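Local structure of methyltransferase (Streptomyces avermitilis, 3GIW) at residues T87-S92 against L118-G123; I98-A103 against G131-V136. The protein is of unknown function but probably acts as an S-adenosylmethionine-dependent methyltransferase with a Rossmann-type fold. All coordinates share one frame; numbering follows the deposited sequence. Where two conformers were deposited one is given.

Both contacts belong to the Rossmann-type methyltransferase fold, and their centres lie 13 Å apart. Along the sequence their segments alternate: 87-92, 98-103, 118-123, then 131-136. Contact 1 is made at the C-terminal end of strand 81-85, where the loop before helix 95-102 meets the turn between helices 115-119 and 122-125, beside residues that bind S-adenosyl-L-homocysteine. Contact 2 lies away from that site, where the last turn of helix 95-102 approaches the start of strand 132-137, at one edge of the sheet. The two touch directly through Y135, whose ring packs on L118 and S121, so Y135 of the edge strand joins the two contacts through the 118-123 turn.

Contact 1 of 2, residues T87-S92 against L118-G123; sequences TGIPTS and LTLSQG
P90 and L120 meet where the loop after strand 81-85 passes the turn joining helices 115-119 and 122-125. In a Rossmann-fold methyltransferase this loop, following the first strand of the sheet, borders the cofactor, and the site is indeed close: the side chain of I89 is about 6 Å from that of Y28, and P90 about 7 Å from R63, both of which bind S-adenosyl-L-homocysteine.

Across the two segments the contact is small, burying 146 Å² in all, and is made by apolar side chains with one carbonyl oxygen against the proline ring. The ring lays its CD against CB of L120 at 3.9 Å, while its neighbouring CG rests 3.6 Å from the backbone O of L120. One ring edge is thus applied to both the root of the leucine and its carbonyl. Farther out, CD1 of L120 reaches CG2 of I89 at 4.1 Å. This touch belongs to one of two conformers of I89, the one with CG2 anti to the backbone N (chi1 -55° for CG1). D36 also packs on both I89 and L120.

Polar bonds fix each side separately. G88 N donates to OD2 of D112, another cofactor-binding residue, and T87 OG1 bonds with D84 and V111, tying the loop to the strand ends. On the helical side, O of L118 closes the turn around L120: it accepts S121 N at 3.1 Å and also S121 OG at 2.8 Å, the hydroxyl arriving in the carbonyl plane on a lone pair, with a C=O...OG angle of 139°.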
loop_
_atom_site.group_PDB
_atom_site.type_symbol
_atom_site.label_atom_id
_atom_site.label_comp_id
_atom_site.label_asym_id
_atom_site.label_seq_id
_atom_site.Cartn_x
_atom_site.Cartn_y
_atom_site.Cartn_z
ATOM N N THR A 87 1.207 3.347 -5.150
ATOM C CA THR A 87 1.733 4.390 -4.276
ATOM C C THR A 87 0.663 5.376 -3.726
ATOM O O THR A 87 0.736 5.806 -2.546
ATOM C CB THR A 87 2.824 5.167 -5.021
ATOM O OG1 THR A 87 3.898 4.254 -5.306
ATOM C CG2 THR A 87 3.349 6.407 -4.180
ATOM N N GLY A 88 -0.285 5.724 -4.557
ATOM C CA GLY A 88 -1.323 6.668 -4.159
ATOM C C GLY A 88 -0.797 8.101 -4.154
ATOM O O GLY A 88 0.290 8.396 -4.655
ATOM N N ILE A 89 -1.560 8.995 -3.547
ATOM C CA ILE A 89 -1.218 10.424 -3.476
ATOM C C ILE A 89 -0.016 10.612 -2.551
ATOM O O ILE A 89 -0.052 10.145 -1.403
ATOM C CB ILE A 89 -2.408 11.267 -2.895
ATOM C CG1 ILE A 89 -3.728 11.067 -3.674
ATOM C CG2 ILE A 89 -2.018 12.733 -2.834
ATOM C CD1 ILE A 89 -3.623 11.302 -5.186
ATOM N N PRO A 90 1.045 11.316 -2.995
ATOM C CA PRO A 90 2.169 11.593 -2.094
ATOM C C PRO A 90 1.704 12.253 -0.793
ATOM O O PRO A 90 0.889 13.179 -0.815
ATOM C CB PRO A 90 3.053 12.529 -2.930
ATOM C CG PRO A 90 2.790 12.139 -4.259
ATOM C CD PRO A 90 1.317 11.845 -4.330
ATOM N N THR A 91 2.211 11.766 0.329
ATOM C CA THR A 91 1.847 12.245 1.656
ATOM C C THR A 91 3.062 12.120 2.575
ATOM O O THR A 91 3.718 11.094 2.609
ATOM C CB THR A 91 0.695 11.421 2.262
ATOM O OG1 THR A 91 -0.345 11.261 1.288
ATOM C CG2 THR A 91 0.154 12.093 3.528
ATOM N N SER A 92 3.330 13.146 3.354
ATOM C CA SER A 92 4.544 13.238 4.137
ATOM C C SER A 92 4.406 12.503 5.462
ATOM O O SER A 92 3.405 12.675 6.175
ATOM C CB SER A 92 4.850 14.708 4.423
ATOM O OG SER A 92 6.152 14.833 4.933
ATOM N N LEU A 118 0.916 10.909 -11.342
ATOM C CA LEU A 118 1.923 11.458 -12.250
ATOM C C LEU A 118 2.014 12.997 -12.091
ATOM O O LEU A 118 3.101 13.529 -12.016
ATOM C CB LEU A 118 1.614 11.084 -13.703
ATOM C CG LEU A 118 2.660 11.582 -14.722
ATOM C CD1 LEU A 118 4.073 11.036 -14.450
ATOM C CD2 LEU A 118 2.190 11.266 -16.147
ATOM N N THR A 119 0.870 13.676 -12.000
ATOM C CA THR A 119 0.906 15.146 -11.846
ATOM C C THR A 119 1.570 15.619 -10.561
ATOM O O THR A 119 2.019 16.777 -10.490
ATOM C CB THR A 119 -0.496 15.796 -11.935
ATOM O OG1 THR A 119 -1.247 15.588 -10.732
ATOM C CG2 THR A 119 -1.262 15.270 -13.170
ATOM N N LEU A 120 1.606 14.743 -9.557
ATOM C CA LEU A 120 2.155 15.015 -8.232
ATOM C C LEU A 120 3.519 14.349 -8.032
ATOM O O LEU A 120 4.017 14.270 -6.914
ATOM C CB LEU A 120 1.161 14.550 -7.160
ATOM C CG LEU A 120 -0.162 15.303 -7.182
ATOM C CD1 LEU A 120 -1.248 14.555 -6.415
ATOM C CD2 LEU A 120 0.041 16.667 -6.582
ATOM N N SER A 121 4.133 13.878 -9.109
ATOM C CA SER A 121 5.306 13.018 -8.961
ATOM C C SER A 121 6.604 13.759 -8.578
ATOM O O SER A 121 7.532 13.118 -8.162
ATOM C CB SER A 121 5.511 12.110 -10.180
ATOM O OG SER A 121 5.738 12.856 -11.329
ATOM N N GLN A 122 6.676 15.097 -8.673
ATOM C CA GLN A 122 7.917 15.779 -8.229
ATOM C C GLN A 122 8.370 15.402 -6.788
ATOM O O GLN A 122 9.571 15.193 -6.545
ATOM C CB GLN A 122 7.772 17.311 -8.355
ATOM C CG GLN A 122 9.059 18.069 -8.092
ATOM C CD GLN A 122 9.365 18.310 -6.611
ATOM O OE1 GLN A 122 8.487 18.330 -5.753
ATOM N NE2 GLN A 122 10.650 18.543 -6.332
ATOM N N GLY A 123 7.440 15.367 -5.845
ATOM C CA GLY A 123 7.781 14.989 -4.460
ATOM C C GLY A 123 8.308 13.575 -4.296
ATOM O O GLY A 123 9.138 13.310 -3.427
#

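Contact 2 of 2, residues I98-A103 against G131-V136; sequences IAQSVA and GRTAYV
Q100 points its amide from helix 95-102 at the beginning of strand 132-137, which forms one edge of the Rossmann-type sheet. With CG anti to the carbonyl carbon (chi1 -72°) and the chain extended beyond it (chi2 179°), the side chain spans the distance from the helix to the strand, and its NE2 makes every close approach between the two segments.

G131 and the first two strand residues, R132 and T133, come close to that nitrogen. CA of G131 is 3.9 Å from Q100 NE2, and the backbone N of R132 lies 3.8 Å from the same atom. From the following residue, T133 brings a methyl instead of its hydroxyl: CG2 stands 3.9 Å from Q100 NE2. A chi1 of 69° sets this division, placing CG2 beside the backbone N of T133 and turning OG1 to another partner, the carbonyl O of L124. The side chain of R132, between G131 and T133 in sequence, starts away from the helix.

The amide's own bonds go to the connections flanking these segments. NE2 is held by O of S106 and OG of S127, while OE1 takes the N-H of T128. With both ends engaged, the flip of the amide is settled and its rotation fixed. Chemically, then, Q100 works as a buried polar crosslink between the loop leading into strand 107-112 and the one preceding strand 132-137; against the strand itself it offers plain van der Waals packing, its polar demand being met by S106, S127 and T128.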
loop_
_atom_site.group_PDB
_atom_site.type_symbol
_atom_site.label_atom_id
_atom_site.label_comp_id
_atom_site.label_asym_id
_atom_site.label_seq_id
_atom_site.Cartn_x
_atom_site.Cartn_y
_atom_site.Cartn_z
ATOM N N ILE A 98 11.371 8.080 4.544
ATOM C CA ILE A 98 11.638 7.214 5.705
ATOM C C ILE A 98 12.912 6.391 5.454
ATOM O O ILE A 98 13.828 6.372 6.290
ATOM C CB ILE A 98 10.441 6.305 6.014
ATOM C CG1 ILE A 98 9.250 7.131 6.482
ATOM C CG2 ILE A 98 10.819 5.245 7.083
ATOM C CD1 ILE A 98 7.958 6.328 6.472
ATOM N N ALA A 99 12.985 5.724 4.299
ATOM C CA ALA A 99 14.130 4.859 3.985
ATOM C C ALA A 99 15.420 5.669 3.931
ATOM O O ALA A 99 16.447 5.268 4.474
ATOM C CB ALA A 99 13.897 4.142 2.655
ATOM N N GLN A 100 15.379 6.817 3.271
ATOM C CA GLN A 100 16.592 7.636 3.090
ATOM C C GLN A 100 17.082 8.348 4.369
ATOM O O GLN A 100 18.279 8.658 4.494
ATOM C CB GLN A 100 16.426 8.602 1.899
ATOM C CG GLN A 100 16.467 7.861 0.529
ATOM C CD GLN A 100 16.277 8.751 -0.683
ATOM O OE1 GLN A 100 15.973 9.942 -0.557
ATOM N NE2 GLN A 100 16.508 8.193 -1.855
ATOM N N SER A 101 16.174 8.566 5.313
ATOM C CA SER A 101 16.559 9.061 6.635
ATOM C C SER A 101 17.362 8.005 7.387
ATOM O O SER A 101 18.221 8.337 8.202
ATOM C CB SER A 101 15.323 9.482 7.444
ATOM O OG SER A 101 14.528 8.382 7.851
ATOM N N VAL A 102 17.092 6.731 7.117
ATOM C CA VAL A 102 17.845 5.645 7.757
ATOM C C VAL A 102 19.178 5.426 7.046
ATOM O O VAL A 102 20.215 5.259 7.693
ATOM C CB VAL A 102 17.036 4.315 7.794
ATOM C CG1 VAL A 102 17.916 3.169 8.320
ATOM C CG2 VAL A 102 15.779 4.468 8.640
ATOM N N ALA A 103 19.143 5.416 5.717
ATOM C CA ALA A 103 20.286 5.133 4.891
ATOM C C ALA A 103 20.121 5.957 3.609
ATOM O O ALA A 103 19.292 5.613 2.747
ATOM C CB ALA A 103 20.355 3.623 4.582
ATOM N N GLY A 131 21.072 8.671 -2.951
ATOM C CA GLY A 131 20.052 7.675 -3.281
ATOM C C GLY A 131 19.453 7.911 -4.649
ATOM O O GLY A 131 19.925 8.766 -5.414
ATOM N N ARG A 132 18.405 7.153 -4.972
ATOM C CA ARG A 132 17.708 7.308 -6.255
ATOM C C ARG A 132 16.234 7.016 -6.060
ATOM O O ARG A 132 15.897 6.092 -5.351
ATOM C CB ARG A 132 18.193 6.326 -7.324
ATOM C CG ARG A 132 19.697 6.190 -7.513
ATOM C CD ARG A 132 19.995 5.010 -8.452
ATOM N NE ARG A 132 21.427 4.881 -8.730
ATOM C CZ ARG A 132 21.975 3.989 -9.567
ATOM N NH1 ARG A 132 21.214 3.110 -10.219
ATOM N NH2 ARG A 132 23.297 3.979 -9.759
ATOM N N THR A 133 15.377 7.757 -6.740
ATOM C CA THR A 133 13.952 7.407 -6.830
ATOM C C THR A 133 13.454 7.582 -8.262
ATOM O O THR A 133 14.001 8.382 -9.053
ATOM C CB THR A 133 13.075 8.242 -5.876
ATOM O OG1 THR A 133 13.045 9.599 -6.334
ATOM C CG2 THR A 133 13.586 8.174 -4.458
ATOM N N ALA A 134 12.374 6.893 -8.563
ATOM C CA ALA A 134 11.734 6.986 -9.863
ATOM C C ALA A 134 10.224 6.730 -9.706
ATOM O O ALA A 134 9.790 6.165 -8.696
ATOM C CB ALA A 134 12.358 5.961 -10.823
ATOM N N TYR A 135 9.467 7.153 -10.706
ATOM C CA TYR A 135 8.030 6.949 -10.762
ATOM C C TYR A 135 7.664 6.356 -12.097
ATOM O O TYR A 135 8.127 6.846 -13.156
ATOM C CB TYR A 135 7.227 8.254 -10.543
ATOM C CG TYR A 135 5.737 8.011 -10.672
ATOM C CD1 TYR A 135 5.051 7.308 -9.688
ATOM C CD2 TYR A 135 5.020 8.392 -11.825
ATOM C CE1 TYR A 135 3.714 7.003 -9.816
ATOM C CE2 TYR A 135 3.648 8.067 -11.964
ATOM C CZ TYR A 135 2.995 7.386 -10.949
ATOM O OH TYR A 135 1.671 7.037 -10.999
ATOM N N VAL A 136 6.850 5.306 -12.058
ATOM C CA VAL A 136 6.367 4.600 -13.245
ATOM C C VAL A 136 4.834 4.582 -13.179
ATOM O O VAL A 136 4.264 4.162 -12.190
ATOM C CB VAL A 136 6.943 3.107 -13.251
ATOM C CG1 VAL A 136 6.312 2.261 -14.367
ATOM C CG2 VAL A 136 8.478 3.092 -13.314
#